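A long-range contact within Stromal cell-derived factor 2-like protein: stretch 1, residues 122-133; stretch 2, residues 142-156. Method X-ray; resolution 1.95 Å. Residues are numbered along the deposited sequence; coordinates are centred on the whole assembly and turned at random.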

# COMPACT_ATOMS: atom_id res chain seq x y z
N ASP A 122 14.03 -2.48 -4.02
CA ASP A 122 14.47 -1.57 -5.09
C ASP A 122 13.51 -0.40 -5.28
O ASP A 122 12.52 -0.29 -4.54
N THR A 123 13.79 0.49 -6.24
CA THR A 123 12.92 1.67 -6.46
C THR A 123 11.45 1.33 -6.82
O THR A 123 10.55 2.17 -6.69
N GLY A 124 11.21 0.10 -7.27
CA GLY A 124 9.85 -0.32 -7.58
C GLY A 124 9.01 -0.45 -6.31
O GLY A 124 7.79 -0.62 -6.39
N ASP A 125 9.67 -0.38 -5.15
CA ASP A 125 9.01 -0.36 -3.84
C ASP A 125 8.63 1.06 -3.39
O ASP A 125 8.12 1.24 -2.28
N HIS A 126 8.88 2.06 -4.24
CA HIS A 126 8.71 3.47 -3.84
C HIS A 126 7.35 4.05 -4.25
O HIS A 126 6.94 3.93 -5.41
N TRP A 127 6.66 4.69 -3.29
CA TRP A 127 5.34 5.29 -3.49
C TRP A 127 5.35 6.70 -2.95
O TRP A 127 5.91 6.97 -1.87
N LYS A 128 4.73 7.62 -3.69
CA LYS A 128 4.62 9.00 -3.20
C LYS A 128 3.30 9.15 -2.46
O LYS A 128 2.23 8.80 -3.00
N LEU A 129 3.36 9.62 -1.21
CA LEU A 129 2.14 9.92 -0.46
C LEU A 129 1.60 11.29 -0.89
O LEU A 129 2.32 12.29 -0.89
N ILE A 130 0.32 11.31 -1.25
CA ILE A 130 -0.33 12.53 -1.69
C ILE A 130 -1.54 12.75 -0.81
O ILE A 130 -2.51 11.98 -0.88
N ILE A 131 -1.48 13.75 0.05
CA ILE A 131 -2.62 14.02 0.93
C ILE A 131 -3.61 14.89 0.18
O ILE A 131 -3.24 15.95 -0.33
N GLU A 132 -4.87 14.47 0.14
CA GLU A 132 -5.84 15.16 -0.71
C GLU A 132 -6.17 16.61 -0.31
O GLU A 132 -6.17 17.50 -1.17
N GLY A 133 -6.40 16.87 0.97
CA GLY A 133 -6.57 18.25 1.44
C GLY A 133 -5.27 19.05 1.55
O GLY A 133 -4.24 18.70 0.96
N GLN A 142 -7.36 10.43 7.25
CA GLN A 142 -7.43 11.47 6.20
C GLN A 142 -7.34 10.83 4.82
O GLN A 142 -6.74 9.77 4.65
N ARG A 143 -7.92 11.48 3.83
CA ARG A 143 -7.99 10.93 2.49
C ARG A 143 -6.65 11.15 1.80
O ARG A 143 -6.12 12.27 1.78
N VAL A 144 -6.09 10.06 1.26
CA VAL A 144 -4.76 10.12 0.62
C VAL A 144 -4.78 9.26 -0.65
O VAL A 144 -5.67 8.42 -0.85
N ARG A 145 -3.78 9.47 -1.49
CA ARG A 145 -3.51 8.56 -2.61
C ARG A 145 -2.06 8.15 -2.43
O ARG A 145 -1.30 8.86 -1.78
N LEU A 146 -1.70 7.00 -2.99
CA LEU A 146 -0.30 6.58 -3.07
C LEU A 146 0.05 6.35 -4.54
O LEU A 146 -0.53 5.49 -5.21
N GLN A 147 1.00 7.14 -5.03
CA GLN A 147 1.39 7.07 -6.43
C GLN A 147 2.74 6.37 -6.60
O GLN A 147 3.75 6.79 -6.05
N HIS A 148 2.73 5.28 -7.37
CA HIS A 148 3.94 4.53 -7.58
C HIS A 148 4.93 5.42 -8.35
O HIS A 148 4.59 5.92 -9.42
N ILE A 149 6.11 5.63 -7.79
CA ILE A 149 7.13 6.51 -8.41
C ILE A 149 7.51 6.09 -9.84
O ILE A 149 7.45 6.91 -10.76
N ASP A 150 7.85 4.81 -10.03
CA ASP A 150 8.44 4.35 -11.30
C ASP A 150 7.46 4.28 -12.46
O ASP A 150 7.85 4.53 -13.61
N THR A 151 6.20 3.95 -12.17
CA THR A 151 5.18 3.81 -13.21
C THR A 151 4.18 4.96 -13.24
O THR A 151 3.43 5.08 -14.20
N SER A 152 4.16 5.78 -12.19
CA SER A 152 3.11 6.79 -12.00
C SER A 152 1.69 6.24 -11.76
O SER A 152 0.73 7.00 -11.78
N GLY A 153 1.55 4.94 -11.50
CA GLY A 153 0.25 4.34 -11.16
C GLY A 153 -0.24 4.70 -9.75
O GLY A 153 0.54 4.65 -8.79
N TYR A 154 -1.51 5.10 -9.61
CA TYR A 154 -2.10 5.27 -8.28
C TYR A 154 -2.55 3.90 -7.81
O TYR A 154 -3.17 3.15 -8.57
N LEU A 155 -2.21 3.56 -6.56
CA LEU A 155 -2.74 2.37 -5.91
C LEU A 155 -4.27 2.41 -5.99
O LEU A 155 -4.91 3.40 -5.58
N HIS A 156 -4.86 1.32 -6.47
CA HIS A 156 -6.25 1.33 -6.90
C HIS A 156 -6.93 0.03 -6.48
O HIS A 156 -6.29 -1.01 -6.47

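The antiparallel pairing from Trp-127 with His-148 to Ile-131 with Val-144 sets the register, and the side chains follow its alternation. On one face lie Trp-127, Leu-129 and Ile-131 with Val-144, Leu-146 and His-148, all buried. Leu-129 (chi1 t, chi2 p) brings its end nearer the partner strand, so that its CD1 lies 3.7 Å from Val-144 CB and 3.9 Å from Leu-146 CD2, spanning two residues of the neighbour. Leu-146 is m,t and Val-144 m; Ile-131, m,t, adds its CG1 at 4.1 Å from Val-144 CG1.

Trp-127 has the largest area covered by the other stretch. With chi1 m and chi2 at 81°, its ring swings across the partner strand. His-148 CB sits over one face, 3.9 Å from the centroid of the Trp-127 six-membered ring in a CH-pi contact, and the His-148 ring turns its edge to that face. Trp-127 CE3 reaches 4.2 Å from Leu-146 CB, while CZ3 of the same indole comes 4.1 Å from Leu-155 CB, tying in the following strand.

His-148 (chi1 t) is the hinge between this apolar layer and the polar end. Its NE2 donates to Gly-124 O at 2.7 Å, and its ND1 lies 2.7 Å from Thr-151 OG1 in a hydrogen bond within its own stretch. Both ring nitrogens are thus engaged, which holds the ring's orientation beside the tryptophan.

The opposite face mixes apolar and polar groups. Ile-130, m,t, extends CD1 to 4.0 Å from the edge of Tyr-154 at CE1. Lys-128 is t throughout; its CB lies 3.7 Å from Ile-149 CD1, and its CD is 4.0 Å from Gln-147 OE1. Gln-147, t,t, sends NE2 to Ser-152 O at 3.1 Å, bracing the turn.

At one end of the ladder, Glu-132 (m,m) and Arg-145 (m,t,t) form a salt bridge, Glu-132 OE2 to Arg-145 NE at 2.9 Å, with the carboxylate oxygen near the guanidinium plane. Nearby, water 2 accepts from Gly-133 N at 2.9 Å and donates to Arg-143 O at 3.0 Å.

The other end closes around the 3-10 segment. Thr-123, chi1 p, donates from OG1 to Asp-150 OD2 at 2.6 Å. Water 1 donates to Thr-123 O at 2.7 Å and to His-126 O at 2.9 Å, and accepts from Asp-150 N at 2.8 Å, bridging the two stretches. The rule is plain: one face is given to apolar side chains and the Trp-127/His-148 aromatic pair, the other mixes apolar, polar and charged groups, and the waters lie near the ends.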

# COMPACT_ATOMS: atom_id res chain seq x y z
CB ASP A 122 14.78 -2.32 -6.40
CG ASP A 122 13.57 -2.93 -7.06
OD1 ASP A 122 12.44 -2.39 -6.97
OD2 ASP A 122 13.75 -3.98 -7.72
CB THR A 123 13.49 2.67 -7.51
OG1 THR A 123 13.49 2.07 -8.81
CG2 THR A 123 14.91 3.13 -7.15
CB ASP A 125 9.93 -1.00 -2.78
CG ASP A 125 10.27 -2.45 -3.08
OD1 ASP A 125 9.49 -3.17 -3.76
OD2 ASP A 125 11.33 -2.88 -2.62
CB HIS A 126 9.89 4.32 -4.36
CG HIS A 126 11.22 3.88 -3.84
ND1 HIS A 126 12.40 4.55 -4.12
CD2 HIS A 126 11.56 2.83 -3.04
CE1 HIS A 126 13.41 3.93 -3.53
NE2 HIS A 126 12.93 2.89 -2.86
CB TRP A 127 4.25 4.47 -2.77
CG TRP A 127 4.19 3.02 -3.21
CD1 TRP A 127 4.99 2.01 -2.78
CD2 TRP A 127 3.28 2.44 -4.16
NE1 TRP A 127 4.65 0.83 -3.40
CE2 TRP A 127 3.60 1.06 -4.25
CE3 TRP A 127 2.23 2.94 -4.93
CZ2 TRP A 127 2.92 0.18 -5.10
CZ3 TRP A 127 1.53 2.06 -5.78
CH2 TRP A 127 1.88 0.69 -5.84
CB LYS A 128 4.73 9.95 -4.39
CG LYS A 128 4.41 11.44 -4.14
CD LYS A 128 4.20 12.04 -5.55
CE LYS A 128 3.94 13.52 -5.54
NZ LYS A 128 3.83 14.06 -6.95
CB LEU A 129 2.37 9.91 1.06
CG LEU A 129 1.12 10.36 1.84
CD1 LEU A 129 0.07 9.22 1.98
CD2 LEU A 129 1.51 10.88 3.20
CB ILE A 130 -0.75 12.44 -3.18
CG1 ILE A 130 0.49 12.16 -4.05
CG2 ILE A 130 -1.42 13.74 -3.63
CD1 ILE A 130 0.19 11.83 -5.50
CB ILE A 131 -2.20 14.67 2.26
CG1 ILE A 131 -1.19 13.78 3.00
CG2 ILE A 131 -3.44 14.95 3.14
CD1 ILE A 131 -0.60 14.47 4.24
CB GLU A 132 -7.07 14.29 -0.95
CG GLU A 132 -6.77 13.22 -2.00
CD GLU A 132 -6.31 13.85 -3.32
OE1 GLU A 132 -6.95 14.85 -3.72
OE2 GLU A 132 -5.31 13.36 -3.94
CB GLN A 142 -6.40 12.63 6.33
CG GLN A 142 -5.06 12.15 6.40
CD GLN A 142 -3.97 13.18 6.23
OE1 GLN A 142 -4.01 14.36 6.64
NE2 GLN A 142 -2.93 12.68 5.70
CB ARG A 143 -9.13 11.60 1.73
CG ARG A 143 -10.51 11.33 2.37
CD ARG A 143 -11.58 12.30 1.87
NE ARG A 143 -12.31 11.70 0.75
CZ ARG A 143 -12.17 12.04 -0.53
NH1 ARG A 143 -11.33 13.02 -0.88
NH2 ARG A 143 -12.89 11.41 -1.45
CB VAL A 144 -3.59 9.61 1.56
CG1 VAL A 144 -3.55 10.40 2.87
CG2 VAL A 144 -3.72 8.09 1.85
CB ARG A 145 -3.69 9.27 -3.96
CG ARG A 145 -5.12 9.74 -4.23
CD ARG A 145 -5.33 10.24 -5.68
NE ARG A 145 -6.37 11.28 -5.71
CZ ARG A 145 -7.66 11.06 -5.95
NH1 ARG A 145 -8.12 9.86 -6.21
NH2 ARG A 145 -8.49 12.07 -5.94
CB LEU A 146 -0.08 5.30 -2.27
CG LEU A 146 -0.21 5.42 -0.74
CD1 LEU A 146 -0.38 4.05 -0.16
CD2 LEU A 146 1.00 6.13 -0.16
CB GLN A 147 1.40 8.46 -7.08
CG GLN A 147 1.61 8.39 -8.60
CD GLN A 147 1.66 9.74 -9.27
OE1 GLN A 147 2.03 10.75 -8.66
NE2 GLN A 147 1.28 9.78 -10.55
CB HIS A 148 3.61 3.24 -8.34
CG HIS A 148 4.77 2.29 -8.48
ND1 HIS A 148 5.37 2.01 -9.69
CD2 HIS A 148 5.42 1.53 -7.56
CE1 HIS A 148 6.34 1.14 -9.51
NE2 HIS A 148 6.39 0.82 -8.23
CB ILE A 149 8.44 6.64 -7.57
CG1 ILE A 149 8.18 7.21 -6.17
CG2 ILE A 149 9.54 7.45 -8.36
CD1 ILE A 149 7.68 8.65 -6.12
CB ASP A 150 9.19 3.00 -11.13
CG ASP A 150 10.53 3.18 -10.42
OD1 ASP A 150 10.97 4.33 -10.28
OD2 ASP A 150 11.14 2.18 -9.98
CB THR A 151 4.35 2.51 -13.04
OG1 THR A 151 3.73 2.52 -11.75
CG2 THR A 151 5.20 1.26 -13.20
CB SER A 152 3.11 7.82 -13.15
OG SER A 152 4.34 8.48 -13.23
CB TYR A 154 -3.31 6.22 -8.31
CG TYR A 154 -2.93 7.60 -8.75
CD1 TYR A 154 -2.27 8.46 -7.87
CD2 TYR A 154 -3.18 8.03 -10.05
CE1 TYR A 154 -1.90 9.73 -8.25
CE2 TYR A 154 -2.82 9.33 -10.44
CZ TYR A 154 -2.16 10.17 -9.53
OH TYR A 154 -1.76 11.45 -9.87
CB LEU A 155 -2.28 2.34 -4.43
CG LEU A 155 -2.70 1.08 -3.66
CD1 LEU A 155 -1.88 -0.12 -4.16
CD2 LEU A 155 -2.49 1.31 -2.16
CB HIS A 156 -6.29 1.43 -8.43
CG HIS A 156 -7.62 1.83 -8.99
ND1 HIS A 156 -8.58 0.90 -9.35
CD2 HIS A 156 -8.14 3.04 -9.26
CE1 HIS A 156 -9.64 1.54 -9.82
NE2 HIS A 156 -9.39 2.83 -9.79
O HOH W 1 8.32 3.14 -7.79
O HOH W 2 -7.08 14.87 2.96